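Local atomic coordinates of galactose mutarotase related enzyme (Lactobacillus casei, PDB entry 3Q1N), a protein that probably binds carbohydrate and may act as an isomerase, as a galactose mutarotase-like member of the aldose 1-epimerase family. Residues Y31-T36 with H225-T230; D157-T162 with A218-P223; V163-S168 with E214-T219; Y238-S243 with A253-D258. All coordinates share one frame; numbering follows the deposited sequence.

Interaction 1: Y31-T36 with H225-T230. With EDO (1,2-ethanediol), chain P; EDO (1,2-ethanediol), chain I.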
# COMPACT_ATOMS: atom_id res chain seq x y z
N TYR A 31 -6.59 -21.47 -3.88
CA TYR A 31 -6.28 -20.27 -4.69
C TYR A 31 -5.44 -19.25 -3.92
O TYR A 31 -5.81 -18.85 -2.81
CB TYR A 31 -7.56 -19.63 -5.20
CG TYR A 31 -7.30 -18.34 -5.96
CD1 TYR A 31 -6.90 -18.38 -7.27
CD2 TYR A 31 -7.48 -17.11 -5.37
CE1 TYR A 31 -6.65 -17.22 -7.99
CE2 TYR A 31 -7.27 -15.95 -6.07
CZ TYR A 31 -6.83 -16.01 -7.38
OH TYR A 31 -6.59 -14.86 -8.10
N GLU A 32 -4.36 -18.79 -4.55
CA GLU A 32 -3.49 -17.75 -4.00
C GLU A 32 -3.87 -16.36 -4.51
O GLU A 32 -3.77 -16.08 -5.72
CB GLU A 32 -2.05 -18.07 -4.36
CG GLU A 32 -1.00 -17.05 -3.94
CD GLU A 32 -0.95 -16.83 -2.43
OE1 GLU A 32 -0.53 -17.77 -1.74
OE2 GLU A 32 -1.36 -15.76 -1.94
N TYR A 33 -4.29 -15.49 -3.58
CA TYR A 33 -4.71 -14.14 -3.93
C TYR A 33 -3.53 -13.21 -4.18
O TYR A 33 -3.64 -12.28 -4.97
CB TYR A 33 -5.54 -13.51 -2.81
CG TYR A 33 -6.91 -14.11 -2.63
CD1 TYR A 33 -8.00 -13.66 -3.36
CD2 TYR A 33 -7.13 -15.07 -1.70
CE1 TYR A 33 -9.28 -14.18 -3.17
CE2 TYR A 33 -8.38 -15.62 -1.51
CZ TYR A 33 -9.45 -15.17 -2.22
OH TYR A 33 -10.68 -15.75 -1.98
N VAL A 34 -2.44 -13.44 -3.46
CA VAL A 34 -1.26 -12.54 -3.41
C VAL A 34 -0.11 -13.01 -4.30
O VAL A 34 0.22 -14.20 -4.35
CB VAL A 34 -0.80 -12.32 -1.97
CG1 VAL A 34 0.50 -11.48 -1.91
CG2 VAL A 34 -1.91 -11.59 -1.15
N TRP A 35 0.46 -12.08 -5.05
CA TRP A 35 1.60 -12.32 -5.93
C TRP A 35 2.70 -13.09 -5.18
O TRP A 35 3.04 -12.79 -4.04
CB TRP A 35 2.15 -10.99 -6.46
CG TRP A 35 3.36 -11.10 -7.31
CD1 TRP A 35 4.59 -10.52 -7.08
CD2 TRP A 35 3.49 -11.83 -8.53
NE1 TRP A 35 5.45 -10.84 -8.09
CE2 TRP A 35 4.81 -11.66 -8.99
CE3 TRP A 35 2.62 -12.61 -9.27
CZ2 TRP A 35 5.26 -12.22 -10.18
CZ3 TRP A 35 3.07 -13.18 -10.46
CH2 TRP A 35 4.38 -12.98 -10.90
N THR A 36 3.22 -14.10 -5.87
CA THR A 36 4.22 -15.02 -5.33
C THR A 36 5.66 -14.50 -5.34
O THR A 36 6.54 -15.18 -4.84
CB THR A 36 4.23 -16.31 -6.13
OG1 THR A 36 4.43 -15.97 -7.50
CG2 THR A 36 2.93 -17.08 -5.95
N HIS A 225 -13.51 -14.32 -14.21
CA HIS A 225 -12.73 -14.98 -13.16
C HIS A 225 -13.45 -15.04 -11.85
O HIS A 225 -14.03 -14.05 -11.40
CB HIS A 225 -11.39 -14.26 -12.99
CG HIS A 225 -10.54 -14.41 -14.18
ND1 HIS A 225 -9.71 -15.50 -14.35
CD2 HIS A 225 -10.48 -13.70 -15.34
CE1 HIS A 225 -9.17 -15.45 -15.56
NE2 HIS A 225 -9.62 -14.37 -16.17
N ASP A 226 -13.35 -16.21 -11.23
CA ASP A 226 -14.13 -16.54 -10.03
C ASP A 226 -13.78 -15.68 -8.86
O ASP A 226 -14.68 -15.24 -8.11
CB ASP A 226 -13.91 -18.01 -9.62
CG ASP A 226 -14.72 -18.99 -10.45
OD1 ASP A 226 -15.50 -18.56 -11.34
OD2 ASP A 226 -14.55 -20.21 -10.25
N HIS A 227 -12.48 -15.47 -8.63
CA HIS A 227 -12.06 -14.79 -7.44
C HIS A 227 -11.93 -13.28 -7.74
O HIS A 227 -11.53 -12.83 -8.84
CB HIS A 227 -10.75 -15.39 -6.88
CG HIS A 227 -10.91 -16.79 -6.35
ND1 HIS A 227 -11.59 -17.06 -5.19
CD2 HIS A 227 -10.51 -17.99 -6.85
CE1 HIS A 227 -11.61 -18.36 -4.99
NE2 HIS A 227 -10.96 -18.95 -5.98
N SER A 228 -12.38 -12.50 -6.80
CA SER A 228 -12.16 -11.07 -6.80
C SER A 228 -11.85 -10.73 -5.36
O SER A 228 -12.00 -11.57 -4.46
CB SER A 228 -13.40 -10.33 -7.26
OG SER A 228 -14.53 -10.61 -6.46
N ILE A 229 -11.36 -9.51 -5.15
CA ILE A 229 -11.17 -8.94 -3.82
C ILE A 229 -11.76 -7.55 -3.76
O ILE A 229 -11.89 -6.90 -4.79
CB ILE A 229 -9.69 -8.84 -3.42
CG1 ILE A 229 -8.91 -7.90 -4.37
CG2 ILE A 229 -9.09 -10.26 -3.40
CD1 ILE A 229 -8.63 -6.53 -3.85
N THR A 230 -12.15 -7.16 -2.56
CA THR A 230 -12.63 -5.82 -2.28
C THR A 230 -11.83 -5.27 -1.10
O THR A 230 -11.70 -5.93 -0.05
CB THR A 230 -14.12 -5.81 -1.95
OG1 THR A 230 -14.84 -6.29 -3.09
CG2 THR A 230 -14.62 -4.37 -1.58
C1 EDO P . -17.39 -17.62 -14.47
O1 EDO P . -18.47 -16.72 -14.15
C2 EDO P . -16.08 -16.93 -14.14
O2 EDO P . -16.19 -16.17 -12.92
C1 EDO I . -7.35 -11.36 -6.66
O1 EDO I . -7.83 -12.70 -6.81
C2 EDO I . -8.12 -10.42 -7.57
O2 EDO I . -7.93 -10.80 -8.95

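Interaction 2: D157-T162 with A218-P223. With NO3 (nitrate ion), chain F; EDO (1,2-ethanediol), chain L.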
# COMPACT_ATOMS: atom_id res chain seq x y z
N ASP A 157 -7.17 -9.65 -18.31
CA ASP A 157 -8.42 -10.24 -18.84
C ASP A 157 -9.69 -9.57 -18.33
O ASP A 157 -10.44 -10.15 -17.52
CB ASP A 157 -8.46 -11.74 -18.53
CG ASP A 157 -9.60 -12.47 -19.23
OD1 ASP A 157 -10.16 -11.92 -20.22
OD2 ASP A 157 -9.92 -13.62 -18.82
N ASP A 158 -9.92 -8.35 -18.81
CA ASP A 158 -11.13 -7.58 -18.52
C ASP A 158 -11.35 -7.33 -17.01
O ASP A 158 -12.43 -7.54 -16.48
CB ASP A 158 -12.35 -8.24 -19.17
CG ASP A 158 -12.20 -8.36 -20.68
OD1 ASP A 158 -11.46 -7.51 -21.28
OD2 ASP A 158 -12.82 -9.28 -21.25
N TYR A 159 -10.31 -6.83 -16.35
CA TYR A 159 -10.37 -6.44 -14.95
C TYR A 159 -10.69 -4.96 -14.84
O TYR A 159 -10.15 -4.11 -15.62
CB TYR A 159 -9.04 -6.73 -14.23
CG TYR A 159 -8.90 -8.19 -13.85
CD1 TYR A 159 -8.41 -9.13 -14.76
CD2 TYR A 159 -9.27 -8.63 -12.60
CE1 TYR A 159 -8.34 -10.45 -14.44
CE2 TYR A 159 -9.16 -9.95 -12.25
CZ TYR A 159 -8.70 -10.86 -13.17
OH TYR A 159 -8.58 -12.19 -12.86
N ASP A 160 -11.57 -4.63 -13.91
CA ASP A 160 -11.88 -3.25 -13.59
C ASP A 160 -11.74 -3.07 -12.10
O ASP A 160 -11.77 -4.04 -11.34
CB ASP A 160 -13.35 -2.87 -13.93
CG ASP A 160 -13.71 -2.90 -15.43
OD1 ASP A 160 -12.88 -2.98 -16.35
OD2 ASP A 160 -14.93 -2.90 -15.67
N LEU A 161 -11.52 -1.82 -11.68
CA LEU A 161 -11.70 -1.42 -10.31
C LEU A 161 -13.02 -0.70 -10.24
O LEU A 161 -13.28 0.21 -11.02
CB LEU A 161 -10.58 -0.47 -9.88
CG LEU A 161 -10.49 -0.26 -8.39
CD1 LEU A 161 -9.92 -1.49 -7.75
CD2 LEU A 161 -9.62 0.98 -8.05
N THR A 162 -13.88 -1.14 -9.33
CA THR A 162 -15.15 -0.48 -9.10
C THR A 162 -15.10 0.10 -7.71
O THR A 162 -14.66 -0.57 -6.76
CB THR A 162 -16.34 -1.46 -9.26
OG1 THR A 162 -16.27 -2.07 -10.55
CG2 THR A 162 -17.67 -0.75 -9.14
N ALA A 218 -13.34 -0.62 -2.75
CA ALA A 218 -12.77 -0.71 -4.10
C ALA A 218 -12.59 -2.20 -4.43
O ALA A 218 -11.90 -2.94 -3.70
CB ALA A 218 -11.44 0.03 -4.17
N THR A 219 -13.29 -2.64 -5.48
CA THR A 219 -13.31 -4.04 -5.91
C THR A 219 -12.50 -4.24 -7.18
O THR A 219 -12.73 -3.55 -8.16
CB THR A 219 -14.76 -4.54 -6.12
OG1 THR A 219 -15.44 -4.51 -4.86
CG2 THR A 219 -14.80 -5.92 -6.69
N LEU A 220 -11.59 -5.22 -7.13
CA LEU A 220 -10.76 -5.67 -8.27
C LEU A 220 -11.40 -6.98 -8.74
O LEU A 220 -11.43 -7.97 -8.00
CB LEU A 220 -9.31 -5.87 -7.86
CG LEU A 220 -8.40 -6.52 -8.90
CD1 LEU A 220 -8.19 -5.63 -10.14
CD2 LEU A 220 -7.06 -6.89 -8.24
N ALA A 221 -11.96 -6.96 -9.95
CA ALA A 221 -12.71 -8.09 -10.45
C ALA A 221 -12.74 -8.12 -11.98
O ALA A 221 -12.66 -7.08 -12.63
CB ALA A 221 -14.15 -8.02 -9.95
N SER A 222 -12.98 -9.32 -12.51
CA SER A 222 -13.23 -9.57 -13.93
C SER A 222 -14.43 -10.50 -14.04
O SER A 222 -14.53 -11.44 -13.25
CB SER A 222 -12.03 -10.26 -14.57
OG SER A 222 -12.37 -10.86 -15.81
N PRO A 223 -15.32 -10.24 -14.99
CA PRO A 223 -16.46 -11.14 -15.18
C PRO A 223 -16.04 -12.55 -15.60
O PRO A 223 -16.85 -13.47 -15.52
CB PRO A 223 -17.26 -10.48 -16.29
CG PRO A 223 -16.29 -9.63 -17.04
CD PRO A 223 -15.33 -9.15 -15.99
N NO3 F . -17.49 -1.80 -5.01
O1 NO3 F . -16.76 -2.33 -3.96
O2 NO3 F . -17.71 -0.42 -5.10
O3 NO3 F . -18.04 -2.64 -5.99
C1 EDO L . -7.68 -16.09 -18.90
O1 EDO L . -9.03 -16.57 -18.71
C2 EDO L . -6.69 -16.36 -17.74
O2 EDO L . -6.54 -17.76 -17.39
O HOH W 1 -14.37 -5.96 -15.39
O HOH W 2 -14.72 -4.39 -10.40

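Interaction 3: V163-S168 with E214-T219. With NO3 (nitrate ion), chain F; EDO (1,2-ethanediol), chain S.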
# COMPACT_ATOMS: atom_id res chain seq x y z
N VAL A 163 -15.53 1.36 -7.58
CA VAL A 163 -15.42 2.09 -6.28
C VAL A 163 -16.74 2.65 -5.81
O VAL A 163 -17.62 2.97 -6.61
CB VAL A 163 -14.38 3.21 -6.32
CG1 VAL A 163 -13.00 2.65 -6.72
CG2 VAL A 163 -14.79 4.37 -7.26
N GLU A 164 -16.88 2.75 -4.49
CA GLU A 164 -18.03 3.43 -3.91
C GLU A 164 -17.73 3.94 -2.51
O GLU A 164 -16.89 3.35 -1.82
CB GLU A 164 -19.25 2.51 -3.88
CG GLU A 164 -19.18 1.34 -2.94
CD GLU A 164 -19.49 1.67 -1.45
OE1 GLU A 164 -20.16 2.68 -1.16
OE2 GLU A 164 -19.06 0.88 -0.58
N PRO A 165 -18.39 5.04 -2.09
CA PRO A 165 -19.18 5.91 -2.95
C PRO A 165 -18.28 6.81 -3.74
O PRO A 165 -17.08 6.86 -3.49
CB PRO A 165 -20.00 6.76 -1.94
CG PRO A 165 -19.07 6.87 -0.76
CD PRO A 165 -18.45 5.47 -0.67
N LEU A 166 -18.84 7.53 -4.69
CA LEU A 166 -18.08 8.49 -5.48
C LEU A 166 -18.91 9.77 -5.61
O LEU A 166 -20.03 9.74 -6.16
CB LEU A 166 -17.73 7.87 -6.85
CG LEU A 166 -16.58 8.39 -7.67
CD1 LEU A 166 -15.23 8.39 -6.87
CD2 LEU A 166 -16.45 7.61 -9.00
N ASN A 167 -18.39 10.87 -5.08
CA ASN A 167 -19.14 12.16 -5.08
C ASN A 167 -18.69 13.12 -6.18
O ASN A 167 -19.16 14.26 -6.22
CB ASN A 167 -18.97 12.89 -3.76
CG ASN A 167 -19.43 12.07 -2.58
OD1 ASN A 167 -20.34 11.23 -2.68
ND2 ASN A 167 -18.81 12.32 -1.44
N SER A 168 -17.79 12.69 -7.06
CA SER A 168 -17.37 13.48 -8.22
C SER A 168 -16.59 12.53 -9.14
O SER A 168 -16.26 11.42 -8.72
CB SER A 168 -16.53 14.70 -7.78
OG SER A 168 -15.25 14.34 -7.28
N GLU A 214 -13.24 9.99 -0.57
CA GLU A 214 -14.49 9.50 -0.05
C GLU A 214 -14.74 8.00 -0.28
O GLU A 214 -15.71 7.45 0.28
CB GLU A 214 -15.64 10.27 -0.67
CG GLU A 214 -15.89 10.01 -2.18
CD GLU A 214 -15.18 11.00 -3.11
OE1 GLU A 214 -14.07 11.52 -2.75
OE2 GLU A 214 -15.71 11.23 -4.23
N ILE A 215 -13.94 7.37 -1.13
CA ILE A 215 -14.13 5.94 -1.43
C ILE A 215 -14.03 5.07 -0.19
O ILE A 215 -13.11 5.21 0.62
CB ILE A 215 -13.12 5.44 -2.51
CG1 ILE A 215 -13.38 6.18 -3.82
CG2 ILE A 215 -13.24 3.88 -2.69
CD1 ILE A 215 -12.24 6.01 -4.89
N ALA A 216 -15.01 4.20 -0.03
CA ALA A 216 -15.06 3.29 1.10
C ALA A 216 -14.69 1.87 0.69
O ALA A 216 -14.06 1.17 1.47
CB ALA A 216 -16.47 3.30 1.69
N LYS A 217 -15.08 1.48 -0.52
CA LYS A 217 -14.81 0.14 -1.02
C LYS A 217 -14.33 0.20 -2.45
O LYS A 217 -14.82 1.01 -3.24
CB LYS A 217 -16.03 -0.76 -0.92
CG LYS A 217 -16.49 -0.94 0.53
CD LYS A 217 -17.25 -2.26 0.65
CE LYS A 217 -17.86 -2.43 2.01
NZ LYS A 217 -18.48 -3.76 2.13
N ALA A 218 -13.34 -0.62 -2.75
CA ALA A 218 -12.77 -0.71 -4.10
C ALA A 218 -12.59 -2.20 -4.43
O ALA A 218 -11.90 -2.94 -3.70
CB ALA A 218 -11.44 0.03 -4.17
N THR A 219 -13.29 -2.64 -5.48
CA THR A 219 -13.31 -4.04 -5.91
C THR A 219 -12.50 -4.24 -7.18
O THR A 219 -12.73 -3.55 -8.16
CB THR A 219 -14.76 -4.54 -6.12
OG1 THR A 219 -15.44 -4.51 -4.86
CG2 THR A 219 -14.80 -5.92 -6.69
N NO3 F . -17.49 -1.80 -5.01
O1 NO3 F . -16.76 -2.33 -3.96
O2 NO3 F . -17.71 -0.42 -5.10
O3 NO3 F . -18.04 -2.64 -5.99
C1 EDO S . -14.49 1.12 4.48
O1 EDO S . -15.38 0.16 3.84
C2 EDO S . -13.43 0.44 5.37
O2 EDO S . -12.93 1.11 6.52

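Interaction 4: Y238-S243 with A253-D258. With EDO (1,2-ethanediol), chain J; EDO (1,2-ethanediol), chain N.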
# COMPACT_ATOMS: atom_id res chain seq x y z
N TYR A 238 -5.99 7.88 -0.10
CA TYR A 238 -5.69 7.63 -1.53
C TYR A 238 -5.53 6.13 -1.78
O TYR A 238 -5.38 5.35 -0.84
CB TYR A 238 -4.42 8.41 -1.94
CG TYR A 238 -4.45 9.84 -1.48
CD1 TYR A 238 -5.43 10.69 -1.91
CD2 TYR A 238 -3.51 10.32 -0.55
CE1 TYR A 238 -5.50 11.98 -1.49
CE2 TYR A 238 -3.57 11.66 -0.12
CZ TYR A 238 -4.56 12.47 -0.64
OH TYR A 238 -4.71 13.78 -0.26
N LEU A 239 -5.59 5.75 -3.06
CA LEU A 239 -5.59 4.35 -3.47
C LEU A 239 -4.88 4.25 -4.79
O LEU A 239 -5.30 4.90 -5.76
CB LEU A 239 -7.02 3.81 -3.61
CG LEU A 239 -7.12 2.29 -3.83
CD1 LEU A 239 -6.58 1.50 -2.63
CD2 LEU A 239 -8.60 1.89 -4.14
N THR A 240 -3.83 3.44 -4.85
CA THR A 240 -2.97 3.42 -6.03
C THR A 240 -3.02 2.08 -6.76
O THR A 240 -2.97 1.03 -6.14
CB THR A 240 -1.54 3.76 -5.64
OG1 THR A 240 -1.53 5.10 -5.13
CG2 THR A 240 -0.59 3.68 -6.83
N ILE A 241 -3.14 2.15 -8.09
CA ILE A 241 -3.10 0.96 -8.93
C ILE A 241 -1.78 0.96 -9.69
O ILE A 241 -1.35 2.00 -10.22
CB ILE A 241 -4.27 0.94 -9.93
CG1 ILE A 241 -5.61 1.17 -9.20
CG2 ILE A 241 -4.31 -0.39 -10.70
CD1 ILE A 241 -6.06 2.66 -9.14
N TRP A 242 -1.12 -0.20 -9.72
CA TRP A 242 0.22 -0.35 -10.34
C TRP A 242 0.43 -1.76 -10.88
O TRP A 242 0.00 -2.73 -10.28
CB TRP A 242 1.34 -0.02 -9.33
CG TRP A 242 2.69 -0.33 -9.85
CD1 TRP A 242 3.40 0.37 -10.81
CD2 TRP A 242 3.48 -1.45 -9.52
NE1 TRP A 242 4.59 -0.26 -11.06
CE2 TRP A 242 4.68 -1.37 -10.27
CE3 TRP A 242 3.32 -2.52 -8.62
CZ2 TRP A 242 5.69 -2.32 -10.17
CZ3 TRP A 242 4.32 -3.44 -8.50
CH2 TRP A 242 5.50 -3.34 -9.28
N SER A 243 1.04 -1.86 -12.05
CA SER A 243 1.59 -3.11 -12.55
C SER A 243 2.83 -2.77 -13.36
O SER A 243 2.86 -1.73 -14.01
CB SER A 243 0.59 -3.82 -13.45
OG SER A 243 1.01 -5.14 -13.66
N ALA A 253 -1.37 -4.48 -8.53
CA ALA A 253 -1.35 -3.99 -7.16
C ALA A 253 -2.40 -2.92 -6.95
O ALA A 253 -2.61 -2.05 -7.81
CB ALA A 253 0.08 -3.46 -6.79
N VAL A 254 -3.04 -2.97 -5.78
CA VAL A 254 -4.09 -2.01 -5.40
C VAL A 254 -3.72 -1.62 -3.99
O VAL A 254 -3.81 -2.45 -3.08
CB VAL A 254 -5.52 -2.60 -5.53
CG1 VAL A 254 -6.55 -1.46 -5.26
CG2 VAL A 254 -5.74 -3.24 -6.94
N GLU A 255 -3.25 -0.38 -3.83
CA GLU A 255 -2.40 0.00 -2.72
C GLU A 255 -2.98 1.13 -1.89
O GLU A 255 -3.04 2.29 -2.34
CB GLU A 255 -1.03 0.42 -3.27
CG GLU A 255 -0.41 -0.53 -4.33
CD GLU A 255 0.80 0.08 -5.02
OE1 GLU A 255 1.15 1.24 -4.70
OE2 GLU A 255 1.40 -0.58 -5.90
N PRO A 256 -3.46 0.81 -0.68
CA PRO A 256 -3.97 1.88 0.16
C PRO A 256 -2.84 2.83 0.61
O PRO A 256 -1.85 2.35 1.16
CB PRO A 256 -4.60 1.13 1.35
CG PRO A 256 -4.93 -0.25 0.82
CD PRO A 256 -3.77 -0.53 -0.12
N PHE A 257 -3.04 4.13 0.41
CA PHE A 257 -2.04 5.17 0.73
C PHE A 257 -2.59 6.18 1.74
O PHE A 257 -3.61 6.87 1.47
CB PHE A 257 -1.64 6.01 -0.51
CG PHE A 257 -0.58 5.39 -1.45
CD1 PHE A 257 -0.15 4.08 -1.38
CD2 PHE A 257 -0.07 6.18 -2.45
CE1 PHE A 257 0.80 3.59 -2.28
CE2 PHE A 257 0.86 5.69 -3.34
CZ PHE A 257 1.29 4.42 -3.27
N ASP A 258 -1.91 6.30 2.88
CA ASP A 258 -2.07 7.46 3.78
C ASP A 258 -0.83 8.37 3.63
O ASP A 258 -0.04 8.51 4.54
CB ASP A 258 -2.27 7.01 5.23
CG ASP A 258 -2.61 8.15 6.17
OD1 ASP A 258 -3.11 9.21 5.70
OD2 ASP A 258 -2.38 7.98 7.40
C1 EDO J . 3.47 1.77 -7.06
O1 EDO J . 3.41 2.34 -5.74
C2 EDO J . 4.88 1.54 -7.55
O2 EDO J . 5.61 0.64 -6.68
C1 EDO N . -5.80 11.37 6.46
O1 EDO N . -4.43 11.71 6.16
C2 EDO N . -6.00 11.34 7.96
O2 EDO N . -5.59 10.08 8.47

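Interaction 1: Y31-T36 with H225-T230
An aromatic cluster of Tyr-31, Tyr-33 and His-227 joins the last strand of the N-terminal four-stranded sheet to the loop that leads into strand 229-232. Tyr-31 and His-227 form an offset stack, centroids 4.2 Å apart and planes at 14°. The imidazole lies over the CG side of the phenol, CD2 of His-227 being 3.3 Å from CG of Tyr-31, and CB of His-227 adds a CH-pi contact to the same ring. CG of Tyr-31, the ring atom closest to the imidazole, is anti to its backbone N (chi1 176°). Tyr-33 crosses the imidazole obliquely, planes at 75°, its OH 3.6 Å from ND1 of His-227; both atoms are hydrogen-bonded to the carbonyl O of His-294. Farther along the Tyr-33 ring, CD1 packs on CG2 of Ile-229 at 3.6 Å. At the far end of Tyr-31, OH shares a 2.8 Å hydrogen bond with O1 of an ethanediol, probably from the crystallisation liquor. NE2 of His-227 is hydrogen-bonded to OD2 of Asp-29. Both imidazole nitrogens thus face acceptors, which fixes the ring's rotation for stacking and might favour a protonated, positively charged His-227.

Interaction 2: D157-T162 with A218-P223
Asp-160, Leu-161 and Thr-162 pair antiparallel with Ala-221, Leu-220 and Thr-219, joining neighbouring strands of the nine-stranded sheet. Two reciprocal pairs of backbone bonds satisfy N and O of Asp-160, Thr-162, Thr-219 and Ala-221. Asp-160 N gives to Ala-221 O at 3.0 Å and Ala-221 N returns a bond to Asp-160 O; Thr-162 N gives to Thr-219 O, and Thr-219 N returns the shortest of the four, 2.8 Å to Thr-162 O. At the other end of the contact, Ser-222 OG, anti to its backbone N (chi1 163°), donates to Asp-157 O over 2.7 Å, nearly in line with the carbonyl, and is itself hydrogen-bonded to His-224 N. CB of the same serine lies over the centre of the Tyr-159 ring, 3.5 Å from its centroid, a CH-pi contact only 3° off the normal. The phenol OH is held by Gly-149 N. Water 1 donates to Asp-158 O and, weakly, to Ala-221 O; water 2 donates to Thr-219 O. OG1 of Thr-219 donates to O1 of a nitrate ion, probably from the crystallisation liquor, at 2.7 Å and is also bonded to OG1 of Thr-230. The carboxylates of Asp-157 and Asp-158 have partners outside the two segments: His-225 for the first, His-224 and Lys-151 for the second. On the buried side, CD1 of Leu-161 lies 4.2 Å from CB of Ala-218. Because Ser-222 OG spends its proton on Asp-157 O, it can act only as acceptor toward His-224 N, which gives this hydroxyl a defined polarity.

Interaction 3: V163-S168 with E214-T219
Val-163 and Ile-215 cross at a slant, CD1 of the isoleucine reaching CB of the valine at 3.8 Å, where strand 160-164 ends and strand 217-221 begins. Leu-166 lies beside Ile-215 and points the same way, adding CD1 to this apolar side. On the other face Glu-164 and Lys-217 are also side by side. CG of Glu-164 sits between its backbone N and carbonyl carbon (chi1 69°), the chain bends again at chi2, and OE2 of Glu-164 lies 3.3 Å from CG of Lys-217. In the lysine conformer described, the chain runs on extended; NZ of Lys-217 forms a salt bridge with Glu-292 and lies 5.4 Å from OE2 of Glu-164, not in contact. Between these faces sits a classic beta bulge: Glu-164 O accepts from both Lys-217 N (2.9 Å) and Ala-216 N (2.7 Å), the latter tilted 26° from the carbonyl plane. The cis peptide before Pro-165 follows directly, and the proline CD rests on CB of Ala-216 at 3.8 Å. Past the bulge, Glu-214 and Asn-167 slide by each other in opposite directions, their carboxylate and amide planes 15° apart. OE2 of Glu-214 takes the backbone N of Asn-167 at 2.8 Å through its anti lone pair. Pro-165 O, by contrast, is buried without a polar partner. A side-chain carboxylate thus replaces the backbone acceptor once the doubly accepting bulge carbonyl has ended the ladder.

Interaction 4: Y238-S243 with A253-D258
Tyr-238 and Phe-257 begin the pairing of a beta hairpin, strands 238-242 and 251-258, near the centre of the chain. Six backbone hydrogen bonds make the ladder, two each for the hydrogen-bonded pairs Tyr-238 with Phe-257, Thr-240 with Glu-255 and Trp-242 with Ala-253. The shortest is Glu-255 N to Thr-240 O, 2.7 Å. At one end Phe-257 N approaches Tyr-238 O from 46° above the carbonyl plane. Between the bonded rungs, CA of Ile-241 makes a CA-H...O contact with Ala-253 O.

Apolar packing covers the face of Leu-239, Ile-241, Val-254 and Pro-256. CD1 of Leu-239 meets CG1 of Val-254 at 4.0 Å, and Leu-231 of strand 229-232 lies against Leu-239, Val-254 and Pro-256.

Aromatic contacts mark the opposite face. CB of Thr-240 makes a CH-pi contact over the Phe-257 ring, 4.0 Å from its centroid. Ala-253 CB meets the Trp-242 ring at its edge, 3.8 Å from CE3, while an ethanediol, probably from the crystallisation liquor, covers one face of the indole, and Trp-42 meets the indole edge-to-face.

Polar contacts on this face centre on Glu-255, whose OE1 accepts from the ethanediol O1 at 2.7 Å. Hydrogen-bonded also to His-143, this diol occupies a place consistent with the sugar pocket of the family. OE2 of Glu-255 lies 3.5 Å from CB of Trp-242. Thr-240 OG1, anti to its carbonyl carbon (chi1 -63°), is buried with no polar partner in the model and sits above the rim of the Phe-257 ring, 3.0 Å from CE2.

In the fold
From the N terminus, the first contact to open is interaction 1: residues 31-36 meet 225-230, closing a loop of 188 residues that brings the N-terminal four-stranded sheet against strand 229-232 of the nine-stranded sheet. Interactions 2 and 3 nest inside it; they are consecutive parts of one ladder between strands 160-164 and 217-221, overlapping at Ala-218 and Thr-219. Strand 217-221 is in turn the sheet neighbour of strand 229-232. Interaction 4 follows in series as a short-range hairpin in the six-stranded sheet. There Leu-239 packs on Ala-218, Ile-241 on Leu-161 and Val-254 on Leu-220, consistent with the two larger sheets packing face to face.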